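Local coordinates for uncharacterized protein AF_1796 (PDB 1VIM), which is of unknown function but probably binds a carbohydrate derivative and may act as a sugar isomerase of the SIS family, at residues A[46-51]-A[86-91]; A[124-129]-A[137-142]; A[53-58]-A[100-105]. One frame throughout, in Å; residues are numbered along the deposited sequence.

Interaction 1 (A[46-51]-A[86-91]). With FMT (formic acid), chain G.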
ATOM      1  N   SER A  46      22.165  14.042  -9.796  1.00 14.52           N
ATOM      2  CA  SER A  46      22.363  15.436  -9.373  1.00 14.78           C
ATOM      3  C   SER A  46      21.246  15.972  -8.471  1.00 14.09           C
ATOM      4  O   SER A  46      21.383  16.993  -7.817  1.00 15.17           O
ATOM      5  CB  SER A  46      22.543  16.363 -10.572  1.00 15.94           C
ATOM      6  OG  SER A  46      23.493  15.820 -11.461  0.65 17.55           O
ATOM      7  N   ALA A  47      20.118  15.282  -8.434  1.00 12.81           N
ATOM      8  CA  ALA A  47      19.013  15.688  -7.597  1.00 11.58           C
ATOM      9  C   ALA A  47      19.364  15.557  -6.115  1.00 11.02           C
ATOM     10  O   ALA A  47      20.148  14.688  -5.715  1.00 11.85           O
ATOM     11  CB  ALA A  47      17.847  14.807  -7.907  1.00 12.68           C
ATOM     12  N   ARG A  48      18.736  16.375  -5.294  1.00 10.16           N
ATOM     13  CA  ARG A  48      18.799  16.166  -3.856  1.00 10.36           C
ATOM     14  C   ARG A  48      18.185  14.823  -3.474  1.00 11.09           C
ATOM     15  O   ARG A  48      18.788  14.040  -2.750  1.00 11.92           O
ATOM     16  CB  ARG A  48      18.054  17.292  -3.171  1.00 11.40           C
ATOM     17  CG  ARG A  48      17.966  17.162  -1.669  1.00 11.15           C
ATOM     18  CD  ARG A  48      17.098  18.248  -1.002  1.00 12.36           C
ATOM     19  NE  ARG A  48      15.695  17.888  -1.173  1.00 13.33           N
ATOM     20  CZ  ARG A  48      14.772  17.914  -0.221  1.00 14.05           C
ATOM     21  NH1 ARG A  48      15.049  18.373   1.011  1.00 15.60           N
ATOM     22  NH2 ARG A  48      13.547  17.463  -0.516  1.00 15.67           N
ATOM     23  N   SER A  49      16.971  14.571  -3.967  1.00  9.37           N
ATOM     24  CA  SER A  49      16.309  13.290  -3.767  1.00 10.16           C
ATOM     25  C   SER A  49      15.407  13.007  -4.945  1.00  9.45           C
ATOM     26  O   SER A  49      15.098  13.904  -5.724  1.00  9.68           O
ATOM     27  CB  SER A  49      15.507  13.230  -2.476  1.00 12.60           C
ATOM     28  OG  SER A  49      16.107  13.850  -1.372  0.65 15.09           O
ATOM     29  N   ILE A  50      15.049  11.733  -5.095  1.00  9.08           N
ATOM     30  CA  ILE A  50      14.290  11.248  -6.230  1.00  8.52           C
ATOM     31  C   ILE A  50      12.927  10.822  -5.718  1.00  8.20           C
ATOM     32  O   ILE A  50      12.815  10.121  -4.708  1.00  8.62           O
ATOM     33  CB  ILE A  50      15.006  10.049  -6.909  1.00  8.84           C
ATOM     34  CG1 ILE A  50      16.425  10.462  -7.328  1.00 11.01           C
ATOM     35  CG2 ILE A  50      14.186   9.531  -8.099  1.00 10.99           C
ATOM     36  CD1 ILE A  50      17.499   9.542  -6.810  1.00 15.33           C
ATOM     37  N   PHE A  51      11.896  11.263  -6.432  1.00  7.17           N
ATOM     38  CA  PHE A  51      10.539  10.850  -6.140  1.00  7.61           C
ATOM     39  C   PHE A  51      10.030  10.089  -7.345  1.00  8.22           C
ATOM     40  O   PHE A  51      10.340  10.484  -8.493  1.00  9.02           O
ATOM     41  CB  PHE A  51       9.650  12.074  -5.910  1.00  8.07           C
ATOM     42  CG  PHE A  51       9.945  12.837  -4.633  1.00  8.10           C
ATOM     43  CD1 PHE A  51      11.147  13.531  -4.446  1.00 10.25           C
ATOM     44  CD2 PHE A  51       8.988  12.910  -3.622  1.00  8.77           C
ATOM     45  CE1 PHE A  51      11.393  14.227  -3.264  1.00  9.12           C
ATOM     46  CE2 PHE A  51       9.216  13.632  -2.464  1.00  9.14           C
ATOM     47  CZ  PHE A  51      10.411  14.269  -2.270  1.00  8.76           C
ATOM     48  N   ARG A  86       8.054  16.538   1.826  1.00  8.58           N
ATOM     49  CA  ARG A  86       7.814  17.594   0.849  1.00  9.27           C
ATOM     50  C   ARG A  86       8.780  17.528  -0.340  1.00  9.19           C
ATOM     51  O   ARG A  86      10.005  17.541  -0.166  1.00 10.03           O
ATOM     52  CB  ARG A  86       8.014  18.936   1.580  1.00 11.73           C
ATOM     53  CG  ARG A  86       7.875  20.121   0.690  1.00 14.28           C
ATOM     54  CD  ARG A  86       8.210  21.448   1.374  1.00 16.75           C
ATOM     55  NE  ARG A  86       7.173  21.812   2.335  1.00 18.20           N
ATOM     56  CZ  ARG A  86       6.054  22.471   2.026  1.00 19.02           C
ATOM     57  NH1 ARG A  86       5.800  22.831   0.780  1.00 19.69           N
ATOM     58  NH2 ARG A  86       5.171  22.747   2.976  1.00 19.24           N
ATOM     59  N   ILE A  87       8.246  17.507  -1.546  1.00  8.83           N
ATOM     60  CA  ILE A  87       9.116  17.637  -2.717  1.00  8.71           C
ATOM     61  C   ILE A  87       9.538  19.118  -2.900  1.00 10.07           C
ATOM     62  O   ILE A  87       8.779  20.040  -2.584  1.00 10.49           O
ATOM     63  CB  ILE A  87       8.421  17.078  -3.983  1.00  8.71           C
ATOM     64  CG1 ILE A  87       9.447  16.822  -5.099  1.00 10.02           C
ATOM     65  CG2 ILE A  87       7.259  18.005  -4.433  1.00  9.59           C
ATOM     66  CD1 ILE A  87       8.871  16.075  -6.317  1.00  9.72           C
ATOM     67  N   THR A  88      10.751  19.333  -3.393  1.00  9.51           N
ATOM     68  CA  THR A  88      11.288  20.688  -3.507  1.00  9.03           C
ATOM     69  C   THR A  88      11.878  20.922  -4.885  1.00  9.40           C
ATOM     70  O   THR A  88      12.038  19.990  -5.687  1.00  9.33           O
ATOM     71  CB  THR A  88      12.430  20.929  -2.469  1.00 10.33           C
ATOM     72  OG1 THR A  88      13.606  20.193  -2.861  1.00 10.21           O
ATOM     73  CG2 THR A  88      12.019  20.499  -1.061  1.00 11.12           C
ATOM     74  N   ASP A  89      12.304  22.167  -5.109  1.00  9.81           N
ATOM     75  CA  ASP A  89      12.915  22.546  -6.378  1.00 10.00           C
ATOM     76  C   ASP A  89      14.341  21.992  -6.599  1.00 10.07           C
ATOM     77  O   ASP A  89      14.941  22.281  -7.651  1.00 13.56           O
ATOM     78  CB  ASP A  89      12.843  24.071  -6.586  1.00 10.85           C
ATOM     79  CG  ASP A  89      13.651  24.863  -5.581  1.00 13.08           C
ATOM     80  OD1 ASP A  89      14.516  24.296  -4.879  1.00 14.20           O
ATOM     81  OD2 ASP A  89      13.473  26.107  -5.468  1.00 14.13           O
ATOM     82  N   GLN A  90      14.873  21.203  -5.662  1.00  9.76           N
ATOM     83  CA  GLN A  90      16.142  20.519  -5.887  1.00  9.57           C
ATOM     84  C   GLN A  90      15.967  19.043  -6.221  1.00  8.86           C
ATOM     85  O   GLN A  90      16.963  18.322  -6.398  1.00  9.16           O
ATOM     86  CB  GLN A  90      17.030  20.624  -4.656  1.00  9.17           C
ATOM     87  CG  GLN A  90      17.427  22.065  -4.330  1.00 10.41           C
ATOM     88  CD  GLN A  90      18.629  22.112  -3.423  1.00 10.88           C
ATOM     89  OE1 GLN A  90      18.968  21.126  -2.767  1.00 11.95           O
ATOM     90  NE2 GLN A  90      19.314  23.253  -3.422  1.00 11.45           N
ATOM     91  N   ASP A  91      14.713  18.580  -6.277  1.00  9.31           N
ATOM     92  CA  ASP A  91      14.451  17.164  -6.460  1.00  9.39           C
ATOM     93  C   ASP A  91      14.112  16.825  -7.909  1.00  9.67           C
ATOM     94  O   ASP A  91      13.939  17.701  -8.751  1.00 11.72           O
ATOM     95  CB  ASP A  91      13.315  16.753  -5.503  1.00 10.21           C
ATOM     96  CG  ASP A  91      13.671  16.998  -4.080  1.00 10.74           C
ATOM     97  OD1 ASP A  91      14.847  16.732  -3.675  1.00 11.06           O
ATOM     98  OD2 ASP A  91      12.847  17.461  -3.271  1.00 11.21           O
TER
HETATM   99  C   FMT G 188       5.312  15.557  -1.816  1.00 11.02           C
HETATM  100  O1  FMT G 188       5.419  16.764  -1.591  1.00 10.41           O
HETATM  101  O2  FMT G 188       4.241  14.939  -1.940  1.00 10.28           O
HETATM  102  O   HOH W   1      11.755  17.901   1.889  1.00 17.97           O

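Interaction 2 (A[124-129]-A[137-142])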
ATOM      1  N   GLY A 124       5.683   6.003 -23.578  1.00 11.79           N
ATOM      2  CA  GLY A 124       5.746   5.566 -24.955  1.00 13.18           C
ATOM      3  C   GLY A 124       5.445   6.685 -25.936  1.00 14.79           C
ATOM      4  O   GLY A 124       5.586   6.485 -27.146  1.00 17.55           O
ATOM      5  N   LYS A 125       5.051   7.862 -25.448  1.00 14.66           N
ATOM      6  CA  LYS A 125       4.565   8.930 -26.326  1.00 15.57           C
ATOM      7  C   LYS A 125       5.336  10.213 -26.114  1.00 15.93           C
ATOM      8  O   LYS A 125       5.125  10.916 -25.121  1.00 14.85           O
ATOM      9  CB  LYS A 125       3.062   9.144 -26.097  1.00 16.24           C
ATOM     10  CG  LYS A 125       2.168   7.954 -26.397  1.00 18.91           C
ATOM     11  CD  LYS A 125       2.187   7.552 -27.871  1.00 23.51           C
ATOM     12  CE  LYS A 125       1.500   8.587 -28.738  1.00 28.20           C
ATOM     13  NZ  LYS A 125       1.343   8.142 -30.159  1.00 31.65           N
ATOM     14  N   ARG A 126       6.233  10.521 -27.058  1.00 16.62           N
ATOM     15  CA  ARG A 126       7.120  11.692 -26.933  1.00 18.42           C
ATOM     16  C   ARG A 126       6.374  13.035 -26.946  1.00 18.43           C
ATOM     17  O   ARG A 126       6.893  14.030 -26.451  1.00 18.59           O
ATOM     18  CB  ARG A 126       8.197  11.671 -28.034  1.00 20.49           C
ATOM     19  CG  ARG A 126       9.366  12.619 -27.835  0.65 23.49           C
ATOM     20  CD  ARG A 126      10.423  12.533 -28.936  0.65 26.88           C
ATOM     21  NE  ARG A 126      11.287  11.368 -28.751  0.65 29.75           N
ATOM     22  CZ  ARG A 126      11.303  10.307 -29.553  0.65 31.47           C
ATOM     23  NH1 ARG A 126      10.511  10.252 -30.616  0.65 32.43           N
ATOM     24  NH2 ARG A 126      12.121   9.294 -29.294  0.65 32.65           N
ATOM     25  N   ASP A 127       5.146  13.016 -27.461  1.00 18.24           N
ATOM     26  CA  ASP A 127       4.314  14.210 -27.597  1.00 19.63           C
ATOM     27  C   ASP A 127       3.174  14.332 -26.581  1.00 18.35           C
ATOM     28  O   ASP A 127       2.288  15.189 -26.707  1.00 19.25           O
ATOM     29  CB  ASP A 127       3.741  14.243 -29.022  1.00 21.31           C
ATOM     30  CG  ASP A 127       3.020  12.933 -29.436  1.00 25.78           C
ATOM     31  OD1 ASP A 127       2.984  11.909 -28.684  1.00 26.14           O
ATOM     32  OD2 ASP A 127       2.446  12.828 -30.546  1.00 29.30           O
ATOM     33  N   SER A 128       3.207  13.478 -25.575  1.00 16.24           N
ATOM     34  CA  SER A 128       2.143  13.414 -24.580  1.00 14.40           C
ATOM     35  C   SER A 128       2.151  14.577 -23.601  1.00 13.91           C
ATOM     36  O   SER A 128       3.141  15.289 -23.491  1.00 14.37           O
ATOM     37  CB  SER A 128       2.237  12.111 -23.807  1.00 13.66           C
ATOM     38  OG  SER A 128       3.485  12.031 -23.108  1.00 13.85           O
ATOM     39  N   SER A 129       1.057  14.744 -22.855  1.00 13.83           N
ATOM     40  CA  SER A 129       1.007  15.748 -21.800  1.00 14.34           C
ATOM     41  C   SER A 129       2.201  15.611 -20.824  1.00 13.46           C
ATOM     42  O   SER A 129       2.807  16.607 -20.426  1.00 14.17           O
ATOM     43  CB  SER A 129      -0.313  15.643 -21.026  1.00 15.16           C
ATOM     44  OG  SER A 129      -1.437  15.902 -21.877  1.00 18.09           O
ATOM     45  N   VAL A 137      12.713  13.199 -21.553  1.00 12.10           N
ATOM     46  CA  VAL A 137      11.658  12.322 -22.043  1.00 12.32           C
ATOM     47  C   VAL A 137      12.332  11.019 -22.453  1.00 12.77           C
ATOM     48  O   VAL A 137      13.042  10.972 -23.470  1.00 13.67           O
ATOM     49  CB  VAL A 137      10.920  12.957 -23.236  1.00 12.86           C
ATOM     50  CG1 VAL A 137       9.855  12.015 -23.788  1.00 15.65           C
ATOM     51  CG2 VAL A 137      10.354  14.319 -22.835  1.00 14.61           C
ATOM     52  N   MET A 138      12.156   9.984 -21.631  1.00 12.13           N
ATOM     53  CA  MET A 138      12.769   8.700 -21.865  1.00 11.81           C
ATOM     54  C   MET A 138      11.752   7.806 -22.553  1.00 11.52           C
ATOM     55  O   MET A 138      10.815   7.299 -21.919  1.00 12.51           O
ATOM     56  CB  MET A 138      13.267   8.137 -20.527  1.00 12.34           C
ATOM     57  CG  MET A 138      14.012   6.833 -20.606  1.00 13.73           C
ATOM     58  SD  MET A 138      15.656   7.020 -21.389  1.00 17.87           S
ATOM     59  CE  MET A 138      15.432   6.006 -22.770  1.00 19.12           C
ATOM     60  N   VAL A 139      11.886   7.686 -23.875  1.00 12.96           N
ATOM     61  CA  VAL A 139      10.874   7.001 -24.657  1.00 13.33           C
ATOM     62  C   VAL A 139      11.103   5.513 -24.630  1.00 13.06           C
ATOM     63  O   VAL A 139      12.162   5.016 -25.008  1.00 14.94           O
ATOM     64  CB  VAL A 139      10.853   7.507 -26.100  1.00 14.59           C
ATOM     65  CG1 VAL A 139       9.778   6.773 -26.883  1.00 15.93           C
ATOM     66  CG2 VAL A 139      10.590   9.010 -26.115  1.00 16.63           C
ATOM     67  N   VAL A 140      10.109   4.806 -24.116  1.00 11.47           N
ATOM     68  CA  VAL A 140      10.083   3.357 -24.097  1.00 12.87           C
ATOM     69  C   VAL A 140       8.744   2.986 -24.685  1.00 14.13           C
ATOM     70  O   VAL A 140       7.717   3.223 -24.068  1.00 14.21           O
ATOM     71  CB  VAL A 140      10.224   2.797 -22.644  1.00 13.94           C
ATOM     72  CG1 VAL A 140      10.191   1.308 -22.653  1.00 15.72           C
ATOM     73  CG2 VAL A 140      11.554   3.305 -21.997  1.00 15.72           C
ATOM     74  N   LYS A 141       8.748   2.464 -25.906  1.00 16.69           N
ATOM     75  CA  LYS A 141       7.482   2.160 -26.616  1.00 17.92           C
ATOM     76  C   LYS A 141       6.774   0.947 -26.074  1.00 17.18           C
ATOM     77  O   LYS A 141       7.417  -0.019 -25.668  1.00 21.13           O
ATOM     78  CB  LYS A 141       7.757   1.836 -28.088  1.00 20.06           C
ATOM     79  CG  LYS A 141       8.561   2.852 -28.829  1.00 23.54           C
ATOM     80  CD  LYS A 141       7.811   4.175 -28.908  1.00 26.06           C
ATOM     81  CE  LYS A 141       6.681   4.127 -29.914  1.00 29.23           C
ATOM     82  NZ  LYS A 141       5.617   5.143 -29.627  1.00 30.82           N
ATOM     83  N   GLY A 142       5.445   0.961 -26.135  1.00 15.91           N
ATOM     84  CA  GLY A 142       4.668  -0.253 -25.998  1.00 17.19           C
ATOM     85  C   GLY A 142       4.479  -0.855 -27.378  1.00 18.14           C
ATOM     86  O   GLY A 142       5.036  -1.883 -27.679  1.00 19.33           O
TER

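Interaction 3 (A[53-58]-A[100-105])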
ATOM      1  N   ILE A  53       6.560   8.089  -9.369  1.00  8.03           N
ATOM      2  CA  ILE A  53       5.102   7.933  -9.401  1.00  9.87           C
ATOM      3  C   ILE A  53       4.664   7.170 -10.629  1.00  8.64           C
ATOM      4  O   ILE A  53       5.198   7.385 -11.721  1.00  8.76           O
ATOM      5  CB  ILE A  53       4.363   9.298  -9.323  1.00 11.17           C
ATOM      6  CG1 ILE A  53       2.836   9.082  -9.265  1.00 14.16           C
ATOM      7  CG2 ILE A  53       4.724  10.201 -10.521  1.00 12.86           C
ATOM      8  CD1 ILE A  53       2.066  10.331  -8.979  0.65 15.90           C
ATOM      9  N   GLY A  54       3.684   6.282 -10.446  1.00  9.81           N
ATOM     10  CA  GLY A  54       2.876   5.752 -11.535  1.00  8.60           C
ATOM     11  C   GLY A  54       1.540   5.343 -10.974  1.00  9.20           C
ATOM     12  O   GLY A  54       1.411   5.202  -9.755  1.00  9.99           O
ATOM     13  N   ALA A  55       0.555   5.196 -11.852  1.00  9.69           N
ATOM     14  CA  ALA A  55      -0.761   4.736 -11.432  1.00  8.52           C
ATOM     15  C   ALA A  55      -0.913   3.266 -11.751  1.00  9.10           C
ATOM     16  O   ALA A  55      -0.357   2.773 -12.712  1.00  9.91           O
ATOM     17  CB  ALA A  55      -1.837   5.507 -12.155  1.00 11.23           C
ATOM     18  N   GLY A  56      -1.669   2.548 -10.933  1.00  8.69           N
ATOM     19  CA  GLY A  56      -1.963   1.146 -11.240  1.00  9.55           C
ATOM     20  C   GLY A  56      -0.704   0.311 -11.415  1.00  8.88           C
ATOM     21  O   GLY A  56       0.244   0.382 -10.631  1.00  9.26           O
ATOM     22  N   ARG A  57      -0.680  -0.505 -12.468  1.00  9.05           N
ATOM     23  CA  ARG A  57       0.494  -1.333 -12.737  1.00  9.36           C
ATOM     24  C   ARG A  57       1.775  -0.532 -12.971  1.00  7.85           C
ATOM     25  O   ARG A  57       2.857  -0.964 -12.548  1.00  8.92           O
ATOM     26  CB  ARG A  57       0.216  -2.326 -13.859  1.00  9.94           C
ATOM     27  CG  ARG A  57      -0.536  -3.558 -13.328  1.00 10.72           C
ATOM     28  CD  ARG A  57      -1.206  -4.427 -14.372  1.00 13.44           C
ATOM     29  NE  ARG A  57      -0.263  -4.832 -15.398  1.00 14.80           N
ATOM     30  CZ  ARG A  57       0.036  -6.094 -15.733  1.00 14.85           C
ATOM     31  NH1 ARG A  57      -0.451  -7.134 -15.059  1.00 15.90           N
ATOM     32  NH2 ARG A  57       0.881  -6.301 -16.737  1.00 16.36           N
ATOM     33  N   SER A  58       1.679   0.659 -13.558  1.00  8.37           N
ATOM     34  CA  SER A  58       2.876   1.500 -13.676  1.00  7.85           C
ATOM     35  C   SER A  58       3.359   1.989 -12.319  1.00  7.55           C
ATOM     36  O   SER A  58       4.553   2.279 -12.166  1.00  8.67           O
ATOM     37  CB  SER A  58       2.631   2.665 -14.618  1.00  9.93           C
ATOM     38  OG  SER A  58       2.651   2.176 -15.965  1.00 12.73           O
ATOM     39  N   GLY A 100       1.408   8.681 -21.385  1.00 11.32           N
ATOM     40  CA  GLY A 100       1.751  10.030 -20.972  1.00 11.50           C
ATOM     41  C   GLY A 100       0.526  10.905 -20.698  1.00 10.77           C
ATOM     42  O   GLY A 100       0.664  12.133 -20.575  1.00 11.51           O
ATOM     43  N   GLU A 101      -0.647  10.273 -20.531  1.00 11.04           N
ATOM     44  CA  GLU A 101      -1.908  11.008 -20.292  1.00 11.07           C
ATOM     45  C   GLU A 101      -2.568  10.608 -18.983  1.00 11.71           C
ATOM     46  O   GLU A 101      -3.593  11.188 -18.612  1.00 14.23           O
ATOM     47  CB  GLU A 101      -2.917  10.807 -21.442  1.00 12.00           C
ATOM     48  CG  GLU A 101      -2.346  11.159 -22.800  1.00 12.81           C
ATOM     49  CD  GLU A 101      -1.949  12.630 -22.925  1.00 13.73           C
ATOM     50  OE1 GLU A 101      -2.466  13.503 -22.185  1.00 14.82           O
ATOM     51  OE2 GLU A 101      -1.087  12.928 -23.781  1.00 14.93           O
ATOM     52  N   THR A 102      -1.971   9.651 -18.278  1.00 11.07           N
ATOM     53  CA  THR A 102      -2.533   9.116 -17.043  1.00 11.37           C
ATOM     54  C   THR A 102      -2.858  10.270 -16.113  1.00 11.33           C
ATOM     55  O   THR A 102      -1.962  11.019 -15.711  1.00 11.45           O
ATOM     56  CB  THR A 102      -1.474   8.225 -16.389  1.00 11.29           C
ATOM     57  OG1 THR A 102      -1.108   7.168 -17.290  1.00 12.66           O
ATOM     58  CG2 THR A 102      -2.028   7.534 -15.189  1.00 12.54           C
ATOM     59  N   THR A 103      -4.136  10.435 -15.769  1.00 12.92           N
ATOM     60  CA  THR A 103      -4.586  11.691 -15.178  1.00 13.36           C
ATOM     61  C   THR A 103      -3.880  12.016 -13.866  1.00 12.49           C
ATOM     62  O   THR A 103      -3.366  13.133 -13.671  1.00 12.44           O
ATOM     63  CB  THR A 103      -6.102  11.645 -14.960  1.00 15.75           C
ATOM     64  OG1 THR A 103      -6.718  11.293 -16.207  1.00 20.19           O
ATOM     65  CG2 THR A 103      -6.637  13.026 -14.594  1.00 17.65           C
ATOM     66  N   SER A 104      -3.806  11.036 -12.978  1.00 11.65           N
ATOM     67  CA  SER A 104      -3.207  11.306 -11.676  1.00 11.78           C
ATOM     68  C   SER A 104      -1.725  11.668 -11.804  1.00 11.32           C
ATOM     69  O   SER A 104      -1.242  12.571 -11.118  1.00 12.43           O
ATOM     70  CB  SER A 104      -3.421  10.116 -10.755  1.00 13.92           C
ATOM     71  OG  SER A 104      -2.806   8.985 -11.309  1.00 15.40           O
ATOM     72  N   VAL A 105      -1.035  11.003 -12.724  1.00 11.02           N
ATOM     73  CA  VAL A 105       0.399  11.208 -12.910  1.00 10.63           C
ATOM     74  C   VAL A 105       0.653  12.576 -13.550  1.00 10.33           C
ATOM     75  O   VAL A 105       1.542  13.318 -13.118  1.00  9.66           O
ATOM     76  CB  VAL A 105       0.996  10.058 -13.735  1.00 10.40           C
ATOM     77  CG1 VAL A 105       2.456  10.321 -14.123  1.00 11.47           C
ATOM     78  CG2 VAL A 105       0.867   8.749 -12.967  1.00 12.81           C
TER

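Interaction 1 (A[46-51]-A[86-91])
At the amino-terminal end of the parallel sheet, the salt bridge between R48 and D91 joins the approach to strand 50-53 to the turn that leads into the neighbouring strand 92-96. The grip is side-on. R48 NE donates to D91 OD1 at 2.9 Å; the oxygen lies in the guanidinium plane and the bond is nearly straight (170°). R48 NH2 meets D91 OD2 at 2.8 Å, with that oxygen somewhat tilted from the plane. Both carboxylate oxygens offer their syn lone pairs. The arginine chain is extended as far as CD and then bends, chi3 79°, which brings NE round to the acid. T88 CG2 lies over one face of the guanidinium, and a water links R48 NH2 to R86 O. On the backbone, R48 N donates to Q90 O at 2.9 Å, and S49 N adds a weak bond to D91 OD1.

The acid is also held from within its own segment, whose residues T88 to D91 form a type I beta turn. T88 N donates to the anti side of D91 OD2 at 2.8 Å, and T88 OG1 donates to the same oxygen at 2.9 Å from above the carboxylate plane, so OD2 takes three donors. That hydroxyl also accepts from Q90 N at 3.2 Å, an ST turn that links the threonine to the turn's backbone. With so many donors around it, D91 is likely to stay ionised.

Deeper in, I87 CG1 sits over the centre of the F51 ring in a CH-pi contact, 3.7 Å from the centroid and 11° off the normal. Y77 of strand 76-78 also meets this ring. I87 N donates at 2.9 Å to O1 of a formic acid molecule, probably from the crystallisation liquor, which V194 N and L195 N of the second subunit also bind.

Interaction 2 (A[124-129]-A[137-142])
The flat group here is the guanidinium of R126, with V139 CG2 set over one of its faces. The methyl is 3.5 Å from R126 NH2 and 3.6 Å from R126 NE, so it meets the guanidinium by van der Waals contact over its face and not by any polar bond. R126 CG is anti to the backbone N (chi1 -166°), and CG passes V137 CG1 at 4.1 Å. R126 is modelled in two conformers, so its contact with V139 belongs to one of them and is less certain.

At the other end of the contact K141 carries the polar link. Bends at chi2 and chi3 (-64° and -75°) turn CD and CE back toward the loop, and NZ beyond them donates to G124 O at 2.8 Å, nearly along the C=O axis. An alanine in place of K141 would probably leave G124 O without this donor and loosen the tie between the loop and the end of the strand. G124 itself approaches V140 O through CA at 3.2 Å, a CA-H...O contact. K125 NZ and K141 NZ are 5.2 Å apart, close enough that the like charges may repel each other mildly.

R126 sits within a type I beta turn from K125 to S128. K125 O accepts from both S128 N and S128 OG, the latter at 2.8 Å, and S128 OG also caps A131 N as the N-cap of helix 129-133.

This is the connection of a beta-alpha-beta crossover: strand 118-123 passes through helix 129-133 to the adjacent parallel strand 136-139. V137 and V139 point toward the 124-129 loop, while M138 and V140 turn to the other side, where M138 packs on helices 34-46 and 160-181 and V140 on the latter.

Interaction 3 (A[53-58]-A[100-105])
A55 and V105 both point across this contact, the first from the turn after strand 50-53, the second from the start of helix 103-115. A55 CB lies closest to T102 CG2 and S104 OG, each 3.7 Å away, with V105 CG2 a little farther off. With chi1 172° putting V105 CG1 anti to the backbone N, CG2 faces the turn and rests against its backbone, 3.7 Å from A55 N and 3.9 Å from G54 CA. The same methyl touches I53 CG1 at 4.2 Å in the conformer given, so one branch of the valine serves three successive residues. A side chain on G54 would point away from the helix, where its CB would clash with S58 O.

The hydroxyls at this helix start find their partners outside the two segments. T102, at the N-cap position, bonds through OG1 to S97 OG and to E197 OE2 of the third subunit, which leaves its CG2 facing A55.

No hydrogen bond joins the two segments. At the ends of adjacent strands, where SIS relatives hold their sugar phosphates, they meet by van der Waals contact, largely of methyl groups, while T102 OG1 finds its hydrogen bonds outside them.

In the fold
Interactions 1 and 3 sit at opposite ends of the neighbouring strands 50-53 and 92-96, their centres 20 Å apart, with 46-51 and 53-58 separated by a single residue. Interaction 2 lies farther along the same sheet, at its edge strand 136-139; its centre is 13 Å from that of interaction 3 and 23 Å from that of interaction 1. Interactions 2 and 3 touch: S129 OG and E101 OE1 are 2.6 Å apart, a probable hydrogen bond. Both lie at the carboxyl-terminal end of the sheet, where ligands bind in SIS relatives and probably do so here, while the formic acid beside interaction 1 lies at a contact with the second subunit. The third subunit reaches interaction 3.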